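Local coordinates for sorbitol dehydrogenase (Gluconobacter oxydans, PDB 5ITG), which probably oxidises D-sorbitol to L-sorbose with NADP as cofactor, as a Rossmann-fold enzyme of the mannitol dehydrogenase family, at residues 292-297 and 351-356; 408-413 and 469-474. All coordinates share one frame; numbering follows the deposited sequence.

Both contacts are buried helix-to-helix packings in which the two segments run at roughly 50° to each other, and they share no helix. The centre of interaction 1 lies about 15 Å from that of the chain, and the centre of interaction 2 about 31 Å; their nearest atoms are about 14 Å apart. Helix 288-312 nevertheless relates the two, because it carries 292-297 and, nearer its other end, packs on S408, E411 and M412 of helix 400-412. Their chemistry differs: interaction 1 is an apolar fit around one tyrosine ring, without a hydrogen bond between its segments, whereas interaction 2, farther from the centre, sets a buried salt bridge beside aliphatic packing.

Interaction 1 (292-297 and 351-356); sequences YVKIRM and EGYRDS
A CH-pi contact and a Met-aromatic contact join helices 288-312 and 350-361 of the C-terminal mannitol dehydrogenase domain, both centred on the ring of Y353. V293 CG1 sits over the middle of one face, 3.7 Å from the centroid of the Y353 ring and 11° off the normal. Its position anti to the backbone N (chi1 169°) carries CG1 there. Near the ring plane, M297 CB meets the edge at Y353 CD2, 3.9 Å away. The selenium of this selenomethionine is oblique, M297 SE lying 5.1 Å from the centroid of the Y353 ring. Beyond it the chain bends at chi3, and M297 CE ends 3.6 Å from R354 CB. At the phenol end, Y353 OH touches the backbone of K294, 3.6 Å from CA, while the extended lysine chain leads away to the carbonyl of V228. An alanine in place of Y353 would probably leave V293 CG1 and M297 SE without their aromatic partner and open a gap between the helices. The short helical segments cross at 54° with their axes 11.2 Å apart. Helix 324-338 closes on this region, V338 touching M297 and L334 touching R354, while W290 and L298 of helix 288-312 pack on Y353.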
# COMPACT_ATOMS: atom_id res chain seq x y z
N TYR A 292 -6.84 9.96 4.82
CA TYR A 292 -8.25 10.05 4.52
C TYR A 292 -8.56 10.52 3.11
O TYR A 292 -9.60 10.19 2.57
CB TYR A 292 -8.97 10.90 5.58
CG TYR A 292 -9.22 10.08 6.83
CD1 TYR A 292 -9.91 8.87 6.75
CD2 TYR A 292 -8.68 10.45 8.06
CE1 TYR A 292 -10.06 8.03 7.86
CE2 TYR A 292 -8.82 9.62 9.19
CZ TYR A 292 -9.51 8.41 9.07
OH TYR A 292 -9.62 7.56 10.15
N VAL A 293 -7.65 11.29 2.50
CA VAL A 293 -7.86 11.70 1.12
C VAL A 293 -7.81 10.42 0.28
O VAL A 293 -8.66 10.18 -0.58
CB VAL A 293 -6.75 12.64 0.61
CG1 VAL A 293 -6.88 12.82 -0.91
CG2 VAL A 293 -6.86 14.00 1.31
N LYS A 294 -6.81 9.59 0.54
CA LYS A 294 -6.65 8.34 -0.20
C LYS A 294 -7.83 7.41 0.04
O LYS A 294 -8.40 6.84 -0.90
CB LYS A 294 -5.35 7.65 0.22
CG LYS A 294 -4.99 6.45 -0.64
CD LYS A 294 -3.72 5.81 -0.13
CE LYS A 294 -3.51 4.45 -0.73
NZ LYS A 294 -2.44 3.70 0.00
N ILE A 295 -8.22 7.28 1.30
CA ILE A 295 -9.35 6.42 1.66
C ILE A 295 -10.68 6.88 1.06
O ILE A 295 -11.41 6.10 0.43
CB ILE A 295 -9.51 6.35 3.20
CG1 ILE A 295 -8.35 5.54 3.80
CG2 ILE A 295 -10.85 5.72 3.57
CD1 ILE A 295 -8.31 5.62 5.31
N ARG A 296 -10.98 8.17 1.22
CA ARG A 296 -12.27 8.68 0.77
C ARG A 296 -12.41 9.09 -0.69
O ARG A 296 -13.54 9.32 -1.16
CB ARG A 296 -12.69 9.84 1.69
CG ARG A 296 -12.85 9.40 3.16
CD ARG A 296 -13.30 10.57 4.03
NE ARG A 296 -14.54 11.13 3.52
CZ ARG A 296 -14.95 12.38 3.73
NH1 ARG A 296 -14.21 13.22 4.46
NH2 ARG A 296 -16.09 12.80 3.20
N MSE A 297 -11.30 9.19 -1.41
CA MSE A 297 -11.34 9.52 -2.83
C MSE A 297 -10.85 8.36 -3.71
O MSE A 297 -11.57 7.94 -4.60
CB MSE A 297 -10.53 10.79 -3.11
CG MSE A 297 -11.19 12.06 -2.58
SE MSE A 297 -10.27 13.64 -3.17
CE MSE A 297 -10.84 13.60 -5.02
N GLU A 351 -9.01 18.50 -6.38
CA GLU A 351 -9.40 18.34 -7.77
C GLU A 351 -8.29 17.69 -8.57
O GLU A 351 -8.54 16.92 -9.49
CB GLU A 351 -9.76 19.69 -8.39
CG GLU A 351 -10.90 20.40 -7.69
CD GLU A 351 -10.44 21.56 -6.84
OE1 GLU A 351 -9.78 21.35 -5.78
OE2 GLU A 351 -10.74 22.71 -7.24
N GLY A 352 -7.05 18.02 -8.21
CA GLY A 352 -5.90 17.43 -8.87
C GLY A 352 -5.81 15.97 -8.46
O GLY A 352 -5.42 15.11 -9.25
N TYR A 353 -6.17 15.68 -7.21
CA TYR A 353 -6.13 14.30 -6.75
C TYR A 353 -7.18 13.51 -7.52
O TYR A 353 -6.94 12.39 -7.96
CB TYR A 353 -6.42 14.21 -5.25
CG TYR A 353 -6.08 12.83 -4.69
CD1 TYR A 353 -4.76 12.48 -4.42
CD2 TYR A 353 -7.07 11.87 -4.50
CE1 TYR A 353 -4.43 11.19 -3.97
CE2 TYR A 353 -6.76 10.59 -4.06
CZ TYR A 353 -5.44 10.26 -3.80
OH TYR A 353 -5.14 8.99 -3.36
N ARG A 354 -8.36 14.11 -7.65
CA ARG A 354 -9.47 13.50 -8.39
C ARG A 354 -8.99 13.14 -9.79
O ARG A 354 -9.25 12.03 -10.27
CB ARG A 354 -10.64 14.49 -8.49
CG ARG A 354 -11.76 14.07 -9.44
CD ARG A 354 -12.54 15.31 -9.89
NE ARG A 354 -11.75 16.16 -10.78
CZ ARG A 354 -11.98 17.45 -11.00
NH1 ARG A 354 -12.99 18.07 -10.40
NH2 ARG A 354 -11.21 18.13 -11.84
N ASP A 355 -8.30 14.07 -10.44
CA ASP A 355 -7.81 13.81 -11.78
C ASP A 355 -6.86 12.62 -11.81
O ASP A 355 -6.93 11.80 -12.74
CB ASP A 355 -7.10 15.05 -12.34
CG ASP A 355 -8.06 16.20 -12.60
OD1 ASP A 355 -9.27 15.92 -12.79
OD2 ASP A 355 -7.62 17.36 -12.64
N SER A 356 -6.00 12.49 -10.81
CA SER A 356 -5.07 11.37 -10.77
C SER A 356 -5.80 10.04 -10.54
O SER A 356 -5.41 9.02 -11.10
CB SER A 356 -4.02 11.56 -9.67
OG SER A 356 -4.59 11.50 -8.37

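Interaction 2 (408-413 and 469-474); sequences SYLEML and VLRKII
The guanidinium of R471 has L410 CB over one face, 3.7 Å above the plane and off-centre, and the carboxylate of E411 at its edge. The grip is side-on, with two nitrogens converging on one oxygen: NE of R471 reaches E411 OE2 at 2.8 Å and NH2 of R471 reaches the same OE2 at 3.0 Å. Although OE2 lies close to the guanidinium plane, the two flat groups are turned 45° apart. NE meets the anti lone pair of OE2, whereas NH2 approaches on the anti side but tilted out of the carboxylate plane. R475, one turn beyond R471, forms a further salt bridge with this oxygen, so the buried carboxylate would probably be stabilised in its ionised form. The aliphatic part of E411 slides past I474, its CG lying 3.7 Å from I474 CG2. With CG1 anti to the carbonyl carbon (chi1 -70°) and CD1 extending the chain, I474 reaches S408, its CD1 standing 3.9 Å from OG. That hydroxyl is bonded to the carbonyl of F404 in its own helix. Thus helix 461-477 packs across helix 400-412 through both charge and aliphatic contact, while P308 and L311 of helix 288-312 pack on S408 and E411.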
# COMPACT_ATOMS: atom_id res chain seq x y z
N SER A 408 -26.30 0.09 -5.72
CA SER A 408 -25.49 -0.66 -6.68
C SER A 408 -24.78 -1.81 -5.97
O SER A 408 -24.72 -2.93 -6.50
CB SER A 408 -24.45 0.26 -7.33
OG SER A 408 -25.06 1.14 -8.26
N TYR A 409 -24.24 -1.53 -4.79
CA TYR A 409 -23.58 -2.55 -4.00
C TYR A 409 -24.57 -3.67 -3.69
O TYR A 409 -24.28 -4.85 -3.89
CB TYR A 409 -23.04 -1.94 -2.70
CG TYR A 409 -22.51 -2.97 -1.72
CD1 TYR A 409 -21.38 -3.73 -2.01
CD2 TYR A 409 -23.16 -3.21 -0.51
CE1 TYR A 409 -20.90 -4.70 -1.12
CE2 TYR A 409 -22.69 -4.17 0.39
CZ TYR A 409 -21.57 -4.92 0.07
OH TYR A 409 -21.12 -5.88 0.96
N LEU A 410 -25.75 -3.30 -3.20
CA LEU A 410 -26.78 -4.28 -2.85
C LEU A 410 -27.25 -5.11 -4.04
O LEU A 410 -27.48 -6.31 -3.92
CB LEU A 410 -27.97 -3.59 -2.18
CG LEU A 410 -27.61 -3.03 -0.80
CD1 LEU A 410 -28.81 -2.34 -0.17
CD2 LEU A 410 -27.09 -4.17 0.07
N GLU A 411 -27.40 -4.47 -5.20
CA GLU A 411 -27.82 -5.20 -6.39
C GLU A 411 -26.68 -6.08 -6.91
O GLU A 411 -26.91 -7.19 -7.39
CB GLU A 411 -28.30 -4.23 -7.46
CG GLU A 411 -29.66 -3.62 -7.13
CD GLU A 411 -30.76 -4.67 -7.02
OE1 GLU A 411 -30.97 -5.41 -8.00
OE2 GLU A 411 -31.40 -4.77 -5.95
N MSE A 412 -25.44 -5.60 -6.79
CA MSE A 412 -24.27 -6.36 -7.24
C MSE A 412 -24.19 -7.67 -6.46
O MSE A 412 -23.83 -8.72 -7.00
CB MSE A 412 -22.99 -5.53 -7.03
CG MSE A 412 -21.69 -6.23 -7.44
SE MSE A 412 -20.96 -7.44 -6.08
CE MSE A 412 -20.61 -6.15 -4.66
N LEU A 413 -24.54 -7.61 -5.18
CA LEU A 413 -24.50 -8.78 -4.31
C LEU A 413 -25.35 -9.95 -4.80
O LEU A 413 -25.06 -11.11 -4.49
CB LEU A 413 -24.94 -8.38 -2.90
CG LEU A 413 -23.91 -8.23 -1.77
CD1 LEU A 413 -22.59 -7.72 -2.28
CD2 LEU A 413 -24.49 -7.31 -0.70
N VAL A 469 -35.77 2.99 -3.73
CA VAL A 469 -36.24 3.51 -5.01
C VAL A 469 -35.26 3.19 -6.14
O VAL A 469 -35.66 2.77 -7.23
CB VAL A 469 -36.47 5.04 -4.93
CG1 VAL A 469 -36.59 5.64 -6.34
CG2 VAL A 469 -37.73 5.34 -4.14
N LEU A 470 -33.96 3.37 -5.87
CA LEU A 470 -32.93 3.12 -6.88
C LEU A 470 -32.71 1.64 -7.16
O LEU A 470 -32.46 1.25 -8.31
CB LEU A 470 -31.61 3.78 -6.46
CG LEU A 470 -31.70 5.31 -6.32
CD1 LEU A 470 -30.37 5.88 -5.85
CD2 LEU A 470 -32.11 5.93 -7.65
N ARG A 471 -32.79 0.80 -6.13
CA ARG A 471 -32.62 -0.64 -6.31
C ARG A 471 -33.72 -1.11 -7.25
O ARG A 471 -33.49 -1.95 -8.12
CB ARG A 471 -32.74 -1.40 -4.99
CG ARG A 471 -31.56 -1.25 -4.03
CD ARG A 471 -31.66 -2.27 -2.89
NE ARG A 471 -31.55 -3.64 -3.39
CZ ARG A 471 -31.65 -4.73 -2.64
NH1 ARG A 471 -31.89 -4.64 -1.33
NH2 ARG A 471 -31.52 -5.93 -3.20
N LYS A 472 -34.91 -0.56 -7.07
CA LYS A 472 -36.05 -0.93 -7.90
C LYS A 472 -35.79 -0.57 -9.36
O LYS A 472 -36.05 -1.37 -10.25
CB LYS A 472 -37.32 -0.23 -7.39
CG LYS A 472 -37.93 -0.91 -6.17
CD LYS A 472 -39.02 -0.05 -5.55
CE LYS A 472 -39.97 -0.86 -4.68
NZ LYS A 472 -39.30 -1.59 -3.57
N ILE A 473 -35.27 0.63 -9.59
CA ILE A 473 -34.97 1.07 -10.94
C ILE A 473 -33.86 0.21 -11.55
O ILE A 473 -33.96 -0.21 -12.70
CB ILE A 473 -34.52 2.54 -10.95
CG1 ILE A 473 -35.69 3.43 -10.51
CG2 ILE A 473 -34.02 2.93 -12.34
CD1 ILE A 473 -35.34 4.90 -10.36
N ILE A 474 -32.82 -0.06 -10.77
CA ILE A 474 -31.70 -0.87 -11.23
C ILE A 474 -32.15 -2.26 -11.65
O ILE A 474 -31.69 -2.79 -12.66
CB ILE A 474 -30.63 -1.06 -10.13
CG1 ILE A 474 -29.90 0.26 -9.86
CG2 ILE A 474 -29.64 -2.14 -10.55
CD1 ILE A 474 -28.85 0.16 -8.78